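Local coordinates for protein thioesterase (Streptomyces sp. WAC02707, PDB 6VAP) that probably hydrolyses stalled or aberrant acyl groups from carrier proteins of borrelidin biosynthesis, as an editing type II thioesterase of the alpha/beta-hydrolase fold, at residues L27-H32 / H41-A46; A45-R50 / I245-L250; H197-D202 / D240-I245. All blocks are in the same frame, centred on the assembly; numbering follows the deposited sequence.

Contact 1: L27-H32 / H41-A46; sequences LICLPH and HPVAAA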
ATOM      1  N   LEU A  27      -3.000 -10.273  -5.674  1.00 20.91           N
ATOM      2  CA  LEU A  27      -2.209  -9.098  -5.337  1.00 25.63           C
ATOM      3  C   LEU A  27      -3.154  -8.071  -4.712  1.00 32.17           C
ATOM      4  O   LEU A  27      -4.106  -7.603  -5.352  1.00 23.05           O
ATOM      5  CB  LEU A  27      -1.517  -8.524  -6.572  1.00 31.22           C
ATOM      6  CG  LEU A  27      -0.842  -7.163  -6.291  1.00 31.39           C
ATOM      7  CD1 LEU A  27       0.377  -7.352  -5.450  1.00 29.56           C
ATOM      8  CD2 LEU A  27      -0.499  -6.419  -7.565  1.00 33.26           C
ATOM      9  N   ILE A  28      -2.919  -7.761  -3.448  1.00 27.35           N
ATOM     10  CA  ILE A  28      -3.726  -6.785  -2.729  1.00 23.09           C
ATOM     11  C   ILE A  28      -2.961  -5.489  -2.744  1.00 22.97           C
ATOM     12  O   ILE A  28      -1.825  -5.458  -2.274  1.00 18.03           O
ATOM     13  CB  ILE A  28      -3.997  -7.239  -1.289  1.00 19.78           C
ATOM     14  CG1 ILE A  28      -4.659  -8.640  -1.297  1.00 22.33           C
ATOM     15  CG2 ILE A  28      -4.905  -6.237  -0.563  1.00 29.13           C
ATOM     16  CD1 ILE A  28      -4.436  -9.376  -0.006  1.00 34.56           C
ATOM     17  N   CYS A  29      -3.562  -4.423  -3.253  1.00 17.19           N
ATOM     18  CA  CYS A  29      -2.896  -3.145  -3.496  1.00 18.98           C
ATOM     19  C   CYS A  29      -3.484  -2.065  -2.603  1.00 20.55           C
ATOM     20  O   CYS A  29      -4.697  -1.830  -2.634  1.00 16.75           O
ATOM     21  CB  CYS A  29      -3.070  -2.744  -4.971  1.00 25.63           C
ATOM     22  SG  CYS A  29      -2.279  -3.934  -6.063  1.00 29.41           S
ATOM     23  N   LEU A  30      -2.617  -1.383  -1.862  1.00 17.55           N
ATOM     24  CA  LEU A  30      -2.986  -0.390  -0.883  1.00 21.22           C
ATOM     25  C   LEU A  30      -2.586   0.976  -1.410  1.00 23.07           C
ATOM     26  O   LEU A  30      -1.391   1.240  -1.607  1.00 15.68           O
ATOM     27  CB  LEU A  30      -2.298  -0.669   0.458  1.00 23.61           C
ATOM     28  CG  LEU A  30      -2.755  -1.904   1.274  1.00 23.69           C
ATOM     29  CD1 LEU A  30      -4.234  -2.029   1.373  1.00 21.89           C
ATOM     30  CD2 LEU A  30      -2.160  -3.206   0.611  1.00 24.65           C
ATOM     31  N   PRO A  31      -3.530   1.867  -1.650  1.00 24.86           N
ATOM     32  CA  PRO A  31      -3.171   3.189  -2.150  1.00 28.50           C
ATOM     33  C   PRO A  31      -2.470   4.039  -1.108  1.00 25.21           C
ATOM     34  O   PRO A  31      -2.605   3.827   0.100  1.00 25.21           O
ATOM     35  CB  PRO A  31      -4.520   3.796  -2.509  1.00 18.98           C
ATOM     36  CG  PRO A  31      -5.416   2.664  -2.697  1.00 21.09           C
ATOM     37  CD  PRO A  31      -4.973   1.625  -1.732  1.00 24.75           C
ATOM     38  N   HIS A  32      -1.770   5.061  -1.611  1.00 24.07           N
ATOM     39  CA  HIS A  32      -1.151   6.092  -0.777  1.00 24.57           C
ATOM     40  C   HIS A  32      -2.194   7.007  -0.141  1.00 21.08           C
ATOM     41  O   HIS A  32      -3.385   6.930  -0.435  1.00 25.81           O
ATOM     42  CB  HIS A  32      -0.206   6.959  -1.608  1.00 24.40           C
ATOM     43  CG  HIS A  32      -0.829   7.451  -2.883  1.00 27.56           C
ATOM     44  ND1 HIS A  32      -1.096   6.629  -3.966  1.00 28.51           N
ATOM     45  CD2 HIS A  32      -1.322   8.670  -3.198  1.00 27.20           C
ATOM     46  CE1 HIS A  32      -1.667   7.347  -4.917  1.00 26.16           C
ATOM     47  NE2 HIS A  32      -1.847   8.576  -4.463  1.00 23.33           N
ATOM     48  N   HIS A  41      -5.831   0.644 -11.250  1.00 32.52           N
ATOM     49  CA  HIS A  41      -6.396   0.083 -12.475  1.00 36.37           C
ATOM     50  C   HIS A  41      -5.328  -0.332 -13.484  1.00 24.00           C
ATOM     51  O   HIS A  41      -5.443  -1.430 -14.058  1.00 33.61           O
ATOM     52  CB  HIS A  41      -7.365   1.087 -13.109  1.00 39.61           C
ATOM     53  CG  HIS A  41      -8.585   0.457 -13.703  1.00 44.83           C
ATOM     54  ND1 HIS A  41      -9.864   0.884 -13.408  1.00 48.71           N
ATOM     55  CD2 HIS A  41      -8.715  -0.560 -14.585  1.00 54.36           C
ATOM     56  CE1 HIS A  41     -10.729   0.152 -14.089  1.00 52.35           C
ATOM     57  NE2 HIS A  41     -10.058  -0.726 -14.813  1.00 58.54           N
ATOM     58  N   PRO A  42      -4.266   0.429 -13.709  1.00 26.51           N
ATOM     59  CA  PRO A  42      -3.202  -0.064 -14.604  1.00 24.79           C
ATOM     60  C   PRO A  42      -2.576  -1.384 -14.169  1.00 21.93           C
ATOM     61  O   PRO A  42      -2.234  -2.222 -15.018  1.00 22.97           O
ATOM     62  CB  PRO A  42      -2.180   1.071 -14.582  1.00 23.78           C
ATOM     63  CG  PRO A  42      -2.928   2.289 -14.153  1.00 38.77           C
ATOM     64  CD  PRO A  42      -3.970   1.758 -13.160  1.00 24.96           C
ATOM     65  N   VAL A  43      -2.423  -1.612 -12.868  1.00 20.79           N
ATOM     66  CA  VAL A  43      -1.888  -2.896 -12.407  1.00 25.50           C
ATOM     67  C   VAL A  43      -2.860  -4.032 -12.757  1.00 20.57           C
ATOM     68  O   VAL A  43      -2.495  -5.072 -13.325  1.00 21.49           O
ATOM     69  CB  VAL A  43      -1.601  -2.836 -10.893  1.00 27.49           C
ATOM     70  CG1 VAL A  43      -1.123  -4.195 -10.400  1.00 26.50           C
ATOM     71  CG2 VAL A  43      -0.602  -1.764 -10.600  1.00 30.31           C
ATOM     72  N   ALA A  44      -4.127  -3.840 -12.421  1.00 22.01           N
ATOM     73  CA  ALA A  44      -5.134  -4.833 -12.767  1.00 37.40           C
ATOM     74  C   ALA A  44      -5.078  -5.145 -14.254  1.00 25.27           C
ATOM     75  O   ALA A  44      -4.964  -6.315 -14.645  1.00 31.30           O
ATOM     76  CB  ALA A  44      -6.521  -4.330 -12.364  1.00 29.76           C
ATOM     77  N   ALA A  45      -5.071  -4.090 -15.091  1.00 28.30           N
ATOM     78  CA  ALA A  45      -5.121  -4.273 -16.540  1.00 33.29           C
ATOM     79  C   ALA A  45      -3.885  -5.009 -17.051  1.00 37.31           C
ATOM     80  O   ALA A  45      -3.968  -5.780 -18.009  1.00 33.76           O
ATOM     81  CB  ALA A  45      -5.241  -2.908 -17.235  1.00 32.57           C
ATOM     82  N   ALA A  46      -2.726  -4.776 -16.440  1.00 29.85           N
ATOM     83  CA  ALA A  46      -1.474  -5.339 -16.934  1.00 37.33           C
ATOM     84  C   ALA A  46      -1.186  -6.739 -16.419  1.00 32.21           C
ATOM     85  O   ALA A  46      -0.457  -7.486 -17.077  1.00 33.15           O
ATOM     86  CB  ALA A  46      -0.304  -4.433 -16.545  1.00 39.24           C
TER
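The backbones of strand 26-30 and helix 41-47 stand well apart where Cys29 and Val43 meet, with a Cys29 CA to Val43 CA distance of 9.0 Å, so that side chains alone bridge the gap. This is the first half of a beta-alpha-beta unit of the alpha/beta-hydrolase fold: the strand lies inside the central sheet, and the chain passes through this helix before entering the neighbouring parallel strand 52-56. It is a compact illustration of how a helix can be seated on a sheet by small and branched residues. Val43 carries the contact with strand 26-30, and its CG1 methyl does all the touching, while Ala44 meets Val53 of strand 52-56. Because CG1 is anti to the backbone N (chi1 177°), it reaches down to the sheet, while CG2, set beside the backbone N, turns to Leu243 of helix 239-250. Leu27 answers from the strand with CD2, which comes within 3.7 Å of Val43 CG1; the two side chains cross at about a right angle and meet methyl to methyl.

Two residues further along the strand and on the same face, Cys29 gives Val43 a looser neighbour. Its side chain lies near, without touching, the probable nucleophile elbow at Gly96-Gly100, and the cysteine also packs on Val53 and Tyr40. Leu27 and Cys29 are both held in place by backbone hydrogen bonds to strand 52-56, Leu27 to Asp52 and Leu54, Cys29 to Leu54. The contact is small, burying 71 Å² in all, and Cys29 SG stays 4.5 Å from Val43 CG1.

Contact 2: A45-R50 / I245-L250; sequences AALAPR and IIAEHL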
ATOM      1  N   ALA A  45      -5.071  -4.090 -15.091  1.00 28.30           N
ATOM      2  CA  ALA A  45      -5.121  -4.273 -16.540  1.00 33.29           C
ATOM      3  C   ALA A  45      -3.885  -5.009 -17.051  1.00 37.31           C
ATOM      4  O   ALA A  45      -3.968  -5.780 -18.009  1.00 33.76           O
ATOM      5  CB  ALA A  45      -5.241  -2.908 -17.235  1.00 32.57           C
ATOM      6  N   ALA A  46      -2.726  -4.776 -16.440  1.00 29.85           N
ATOM      7  CA  ALA A  46      -1.474  -5.339 -16.934  1.00 37.33           C
ATOM      8  C   ALA A  46      -1.186  -6.739 -16.419  1.00 32.21           C
ATOM      9  O   ALA A  46      -0.457  -7.486 -17.077  1.00 33.15           O
ATOM     10  CB  ALA A  46      -0.304  -4.433 -16.545  1.00 39.24           C
ATOM     11  N   LEU A  47      -1.726  -7.116 -15.263  1.00 24.81           N
ATOM     12  CA  LEU A  47      -1.434  -8.419 -14.671  1.00 30.32           C
ATOM     13  C   LEU A  47      -2.569  -9.428 -14.824  1.00 29.61           C
ATOM     14  O   LEU A  47      -2.314 -10.640 -14.843  1.00 33.40           O
ATOM     15  CB  LEU A  47      -1.104  -8.267 -13.180  1.00 23.88           C
ATOM     16  CG  LEU A  47       0.083  -7.379 -12.845  1.00 25.18           C
ATOM     17  CD1 LEU A  47       0.442  -7.511 -11.392  1.00 29.02           C
ATOM     18  CD2 LEU A  47       1.318  -7.676 -13.737  1.00 27.31           C
ATOM     19  N   ALA A  48      -3.811  -8.970 -14.926  1.00 33.73           N
ATOM     20  CA  ALA A  48      -4.920  -9.893 -15.096  1.00 33.14           C
ATOM     21  C   ALA A  48      -4.917 -10.409 -16.528  1.00 43.32           C
ATOM     22  O   ALA A  48      -4.391  -9.742 -17.414  1.00 37.54           O
ATOM     23  CB  ALA A  48      -6.247  -9.207 -14.797  1.00 36.96           C
ATOM     24  N   PRO A  49      -5.479 -11.608 -16.783  1.00 47.18           N
ATOM     25  CA  PRO A  49      -6.126 -12.494 -15.806  1.00 32.90           C
ATOM     26  C   PRO A  49      -5.146 -13.401 -15.083  1.00 44.63           C
ATOM     27  O   PRO A  49      -5.565 -14.223 -14.264  1.00 31.57           O
ATOM     28  CB  PRO A  49      -7.088 -13.320 -16.668  1.00 33.79           C
ATOM     29  CG  PRO A  49      -6.380 -13.416 -18.005  1.00 37.27           C
ATOM     30  CD  PRO A  49      -5.559 -12.150 -18.157  1.00 47.51           C
ATOM     31  N   ARG A  50      -3.853 -13.249 -15.378  1.00 33.14           N
ATOM     32  CA  ARG A  50      -2.858 -14.120 -14.763  1.00 36.43           C
ATOM     33  C   ARG A  50      -2.666 -13.802 -13.290  1.00 33.60           C
ATOM     34  O   ARG A  50      -2.116 -14.614 -12.540  1.00 34.90           O
ATOM     35  CB  ARG A  50      -1.527 -14.015 -15.497  1.00 38.69           C
ATOM     36  CG  ARG A  50      -1.576 -14.591 -16.926  1.00 59.52           C
ATOM     37  CD  ARG A  50      -0.415 -14.117 -17.802  1.00 67.68           C
ATOM     38  NE  ARG A  50      -0.121 -12.687 -17.629  1.00 74.19           N
ATOM     39  CZ  ARG A  50      -0.910 -11.698 -18.046  1.00 68.23           C
ATOM     40  NH1 ARG A  50      -2.054 -11.967 -18.670  1.00 69.71           N
ATOM     41  NH2 ARG A  50      -0.555 -10.440 -17.829  1.00 59.54           N
ATOM     42  N   ILE A 245       8.479  -6.397 -11.898  1.00 20.49           N
ATOM     43  CA  ILE A 245       8.950  -6.839 -10.588  1.00 21.18           C
ATOM     44  C   ILE A 245       7.825  -7.550  -9.840  1.00 27.81           C
ATOM     45  O   ILE A 245       8.017  -8.622  -9.249  1.00 36.33           O
ATOM     46  CB  ILE A 245       9.488  -5.630  -9.802  1.00 31.53           C
ATOM     47  CG1 ILE A 245      10.909  -5.286 -10.289  1.00 45.57           C
ATOM     48  CG2 ILE A 245       9.516  -5.915  -8.327  1.00 32.93           C
ATOM     49  CD1 ILE A 245      11.373  -3.891  -9.903  1.00 54.74           C
ATOM     50  N   ILE A 246       6.630  -6.954  -9.848  1.00 25.34           N
ATOM     51  CA  ILE A 246       5.491  -7.605  -9.219  1.00 26.31           C
ATOM     52  C   ILE A 246       5.275  -8.971  -9.845  1.00 29.40           C
ATOM     53  O   ILE A 246       5.138  -9.965  -9.136  1.00 29.27           O
ATOM     54  CB  ILE A 246       4.240  -6.719  -9.331  1.00 27.21           C
ATOM     55  CG1 ILE A 246       4.349  -5.521  -8.383  1.00 28.24           C
ATOM     56  CG2 ILE A 246       2.997  -7.525  -9.059  1.00 33.21           C
ATOM     57  CD1 ILE A 246       3.337  -4.419  -8.715  1.00 31.08           C
ATOM     58  N   ALA A 247       5.270  -9.046 -11.180  1.00 29.02           N
ATOM     59  CA  ALA A 247       4.982 -10.297 -11.870  1.00 43.11           C
ATOM     60  C   ALA A 247       6.026 -11.346 -11.537  1.00 33.83           C
ATOM     61  O   ALA A 247       5.693 -12.523 -11.371  1.00 35.88           O
ATOM     62  CB  ALA A 247       4.911 -10.044 -13.377  1.00 46.41           C
ATOM     63  N   GLU A 248       7.297 -10.948 -11.442  1.00 29.66           N
ATOM     64  CA  GLU A 248       8.335 -11.907 -11.080  1.00 35.12           C
ATOM     65  C   GLU A 248       8.045 -12.530  -9.718  1.00 31.62           C
ATOM     66  O   GLU A 248       8.238 -13.737  -9.518  1.00 34.77           O
ATOM     67  CB  GLU A 248       9.704 -11.222 -11.076  1.00 55.30           C
ATOM     68  CG  GLU A 248      10.883 -12.170 -10.868  1.00 75.01           C
ATOM     69  CD  GLU A 248      10.996 -13.215 -11.965  1.00 87.94           C
ATOM     70  OE1 GLU A 248      10.898 -12.847 -13.154  1.00 89.03           O
ATOM     71  OE2 GLU A 248      11.177 -14.406 -11.634  1.00 95.11           O
ATOM     72  N   HIS A 249       7.568 -11.730  -8.761  1.00 30.42           N
ATOM     73  CA  HIS A 249       7.307 -12.275  -7.427  1.00 36.95           C
ATOM     74  C   HIS A 249       6.148 -13.265  -7.422  1.00 37.90           C
ATOM     75  O   HIS A 249       6.157 -14.235  -6.650  1.00 48.63           O
ATOM     76  CB  HIS A 249       7.029 -11.141  -6.448  1.00 40.68           C
ATOM     77  CG  HIS A 249       8.265 -10.575  -5.819  1.00 28.74           C
ATOM     78  ND1 HIS A 249       8.792 -11.069  -4.644  1.00 39.74           N
ATOM     79  CD2 HIS A 249       9.095  -9.578  -6.218  1.00 38.98           C
ATOM     80  CE1 HIS A 249       9.880 -10.382  -4.333  1.00 36.62           C
ATOM     81  NE2 HIS A 249      10.089  -9.477  -5.273  1.00 35.64           N
ATOM     82  N   LEU A 250       5.156 -13.051  -8.281  1.00 33.29           N
ATOM     83  CA  LEU A 250       3.991 -13.916  -8.346  1.00 36.50           C
ATOM     84  C   LEU A 250       4.080 -14.957  -9.451  1.00 39.96           C
ATOM     85  O   LEU A 250       3.098 -15.659  -9.698  1.00 45.23           O
ATOM     86  CB  LEU A 250       2.726 -13.080  -8.524  1.00 44.81           C
ATOM     87  CG  LEU A 250       2.438 -12.115  -7.379  1.00 45.73           C
ATOM     88  CD1 LEU A 250       1.399 -11.100  -7.777  1.00 47.57           C
ATOM     89  CD2 LEU A 250       2.007 -12.873  -6.146  1.00124.74           C
TER
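Next to the Leu47-Ile246 contact, the guanidinium group of Arg50 curls back over the end of the preceding helix 41-47: Leu47 O lies 3.5 Å above one face, displaced toward the rim, and Ala46 O sits at the edge, in the plane. On the other segment the His249 ring has Ile245 O in plane at its edge. Neither group carries the contact, which is made by apolar side chains between helices 41-47 and 239-250, two helices that cover the same face of the central sheet in this alpha/beta-hydrolase fold. Arg50 also uses NH2 to hydrogen-bond Cys253 O, tying the turn after the first helix to the chain beyond the last one.

Between the helices the contact is carried by Leu47, the last residue of its helix, before Ala48 leaves helical angles and a cis peptide leads into Pro49. Its side chain extends across toward helix 239-250 and splits there. CD2 takes the methyl of Ala247, at 4.3 Å from Ala247 CB, whose small side chain is consistent with the close approach, 7.2 Å between Leu47 CA and Ala247 CA. CD1 goes to Ile246, whose CG2 branch faces it because it stands anti to the backbone N, with CG1 beside that N (chi1 -73°). Leu27 of the sheet lies beneath both Leu47 and Ile246. Leu47 and Ile246 cross at about a right angle, and their methyls are pressed tightly together, with Leu47 CD1 just 3.5 Å from Ile246 CG2.

Contact 3: H197-D202 / D240-I245; sequences HALTGD and DAILGI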
ATOM      1  N   HIS A 197      10.214  -6.739  -0.623  1.00 19.60           N
ATOM      2  CA  HIS A 197      10.862  -6.053  -1.730  1.00 19.55           C
ATOM      3  C   HIS A 197      10.521  -4.580  -1.593  1.00 21.76           C
ATOM      4  O   HIS A 197       9.355  -4.191  -1.690  1.00 19.99           O
ATOM      5  CB  HIS A 197      10.430  -6.587  -3.103  1.00 21.24           C
ATOM      6  CG  HIS A 197      11.302  -6.107  -4.232  1.00 31.71           C
ATOM      7  ND1 HIS A 197      11.463  -6.812  -5.405  1.00 34.89           N
ATOM      8  CD2 HIS A 197      12.067  -4.992  -4.367  1.00 35.76           C
ATOM      9  CE1 HIS A 197      12.283  -6.158  -6.209  1.00 37.32           C
ATOM     10  NE2 HIS A 197      12.658  -5.045  -5.608  1.00 40.92           N
ATOM     11  N   ALA A 198      11.529  -3.760  -1.374  1.00 25.33           N
ATOM     12  CA  ALA A 198      11.332  -2.343  -1.167  1.00 16.89           C
ATOM     13  C   ALA A 198      11.672  -1.612  -2.455  1.00 21.34           C
ATOM     14  O   ALA A 198      12.598  -1.991  -3.180  1.00 18.42           O
ATOM     15  CB  ALA A 198      12.212  -1.871  -0.028  1.00 15.84           C
ATOM     16  N   LEU A 199      10.926  -0.553  -2.732  1.00 17.61           N
ATOM     17  CA  LEU A 199      11.082   0.225  -3.954  1.00 27.00           C
ATOM     18  C   LEU A 199      11.064   1.702  -3.586  1.00 23.12           C
ATOM     19  O   LEU A 199      10.167   2.150  -2.861  1.00 19.46           O
ATOM     20  CB  LEU A 199       9.971  -0.087  -4.955  1.00 26.52           C
ATOM     21  CG  LEU A 199       9.642  -1.564  -5.129  1.00 38.39           C
ATOM     22  CD1 LEU A 199       8.355  -1.684  -5.889  1.00 29.75           C
ATOM     23  CD2 LEU A 199      10.746  -2.329  -5.852  1.00 28.44           C
ATOM     24  N   THR A 200      12.062   2.452  -4.050  1.00 19.30           N
ATOM     25  CA  THR A 200      12.197   3.833  -3.616  1.00 16.75           C
ATOM     26  C   THR A 200      12.744   4.677  -4.762  1.00 17.67           C
ATOM     27  O   THR A 200      13.371   4.169  -5.688  1.00 19.51           O
ATOM     28  CB  THR A 200      13.079   3.904  -2.347  1.00 26.25           C
ATOM     29  OG1 THR A 200      12.973   5.210  -1.760  1.00 47.86           O
ATOM     30  CG2 THR A 200      14.541   3.579  -2.678  1.00 27.37           C
ATOM     31  N   GLY A 201      12.484   5.971  -4.700  1.00 20.00           N
ATOM     32  CA  GLY A 201      13.077   6.909  -5.619  1.00 20.55           C
ATOM     33  C   GLY A 201      14.361   7.482  -5.053  1.00 19.60           C
ATOM     34  O   GLY A 201      14.504   7.659  -3.868  1.00 23.09           O
ATOM     35  N   ASP A 202      15.309   7.784  -5.929  1.00 20.64           N
ATOM     36  CA  ASP A 202      16.619   8.269  -5.501  1.00 23.13           C
ATOM     37  C   ASP A 202      16.611   9.747  -5.130  1.00 31.69           C
ATOM     38  O   ASP A 202      17.637  10.263  -4.663  1.00 26.55           O
ATOM     39  CB  ASP A 202      17.669   8.007  -6.591  1.00 23.98           C
ATOM     40  CG  ASP A 202      17.400   8.773  -7.880  1.00 28.36           C
ATOM     41  OD1 ASP A 202      16.358   9.444  -8.005  1.00 26.42           O
ATOM     42  OD2 ASP A 202      18.228   8.663  -8.797  1.00 35.84           O
ATOM     43  N   ASP A 240       5.882   0.086 -15.976  1.00 26.81           N
ATOM     44  CA  ASP A 240       6.181  -1.201 -16.598  1.00 30.53           C
ATOM     45  C   ASP A 240       7.272  -1.949 -15.834  1.00 25.21           C
ATOM     46  O   ASP A 240       7.188  -3.169 -15.630  1.00 25.15           O
ATOM     47  CB  ASP A 240       6.579  -0.995 -18.051  1.00 60.33           C
ATOM     48  CG  ASP A 240       5.374  -0.955 -18.971  1.00 85.95           C
ATOM     49  OD1 ASP A 240       4.455  -1.791 -18.795  1.00 92.98           O
ATOM     50  OD2 ASP A 240       5.340  -0.084 -19.866  1.00 88.07           O
ATOM     51  N   ALA A 241       8.295  -1.239 -15.371  1.00 24.91           N
ATOM     52  CA  ALA A 241       9.331  -1.921 -14.595  1.00 30.64           C
ATOM     53  C   ALA A 241       8.770  -2.490 -13.285  1.00 23.28           C
ATOM     54  O   ALA A 241       9.079  -3.621 -12.887  1.00 25.23           O
ATOM     55  CB  ALA A 241      10.481  -0.953 -14.300  1.00 31.20           C
ATOM     56  N   ILE A 242       7.964  -1.713 -12.575  1.00 24.08           N
ATOM     57  CA  ILE A 242       7.404  -2.222 -11.324  1.00 26.07           C
ATOM     58  C   ILE A 242       6.454  -3.392 -11.575  1.00 35.48           C
ATOM     59  O   ILE A 242       6.375  -4.335 -10.778  1.00 25.08           O
ATOM     60  CB  ILE A 242       6.711  -1.081 -10.570  1.00 28.55           C
ATOM     61  CG1 ILE A 242       7.767  -0.032 -10.181  1.00 36.04           C
ATOM     62  CG2 ILE A 242       5.993  -1.630  -9.343  1.00 35.49           C
ATOM     63  CD1 ILE A 242       7.198   1.154  -9.444  1.00 40.05           C
ATOM     64  N   LEU A 243       5.693  -3.333 -12.664  1.00 18.11           N
ATOM     65  CA  LEU A 243       4.810  -4.441 -13.011  1.00 24.52           C
ATOM     66  C   LEU A 243       5.595  -5.717 -13.295  1.00 24.84           C
ATOM     67  O   LEU A 243       5.155  -6.814 -12.915  1.00 29.04           O
ATOM     68  CB  LEU A 243       3.952  -4.074 -14.217  1.00 35.65           C
ATOM     69  CG  LEU A 243       3.067  -2.863 -14.082  1.00 41.73           C
ATOM     70  CD1 LEU A 243       2.404  -2.546 -15.454  1.00 49.59           C
ATOM     71  CD2 LEU A 243       2.011  -3.074 -13.020  1.00 40.41           C
ATOM     72  N   GLY A 244       6.743  -5.597 -13.974  1.00 26.31           N
ATOM     73  CA  GLY A 244       7.599  -6.757 -14.149  1.00 26.11           C
ATOM     74  C   GLY A 244       8.187  -7.282 -12.848  1.00 27.03           C
ATOM     75  O   GLY A 244       8.395  -8.484 -12.696  1.00 27.72           O
ATOM     76  N   ILE A 245       8.479  -6.397 -11.898  1.00 20.49           N
ATOM     77  CA  ILE A 245       8.950  -6.839 -10.588  1.00 21.18           C
ATOM     78  C   ILE A 245       7.825  -7.550  -9.840  1.00 27.81           C
ATOM     79  O   ILE A 245       8.017  -8.622  -9.249  1.00 36.33           O
ATOM     80  CB  ILE A 245       9.488  -5.630  -9.802  1.00 31.53           C
ATOM     81  CG1 ILE A 245      10.909  -5.286 -10.289  1.00 45.57           C
ATOM     82  CG2 ILE A 245       9.516  -5.915  -8.327  1.00 32.93           C
ATOM     83  CD1 ILE A 245      11.373  -3.891  -9.903  1.00 54.74           C
TER
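His197 and Ile245 cross at about a right angle, the CG2 methyl of the isoleucine meeting the ND1-CE1 side of the imidazole obliquely. Around this pair helix 239-250 lies on strand 196-201, in the helix-on-sheet layering of the alpha/beta-hydrolase fold. The two segments run almost exactly antiparallel, at 172°, with their axes 11.5 Å apart. At this spacing the side chains of both elements meet between helix and sheet.

The histidine reaches that layer because its CG is anti to the backbone N (chi1 -167°), carrying the ring out from the strand. Both ring nitrogens are occupied. NE2 hydrogen-bonds OD2 of Asp226 on the adjacent strand 223-228, and ND1 hydrogen-bonds NE2 of His249, one turn beyond Ile245 on the helix. These two bonds fix the rotation of the imidazole, and the carboxylate would probably polarise it. Ile245 CG2 thus rests against a ring held from two sides, with CG2 to ND1 at 3.6 Å and CG2 to CE1 at 3.5 Å.

Two residues along the strand, Leu199 spreads its methyls over the helix. Its CD2 points to the far branch of Ile245, 4.4 Å from Ile245 CD1, so that Ile245 is met by both strand residues. Tyr234, in the loop leading into the helix, touches both Leu199 and Ile242. Ile242 starts its side chain along the helix surface rather than at the strand, but its end bends nearer: the Leu199 and Ile242 side chains meet at a slant, with Leu199 CD1 4.2 Å from Ile242 CG2.

Overall arrangement
All three contacts lie on one face of the central sheet, within a single alpha/beta-hydrolase domain. Contact 1 comes first and closes locally; contact 2 spans nearly the whole domain, and contact 3 falls within that span, late in the chain. Contacts 1 and 2 share helix 41-47 and have centres about 10 Å apart; contacts 2 and 3 share helix 239-250, at about 13 Å, the same separation as contacts 1 and 3. Leu243 packs against helix 41-47, its CD1 3.5 Å from Ala46 CB. The first and last helices thus pack side by side on the same face of the sheet, joining early and late parts of the chain.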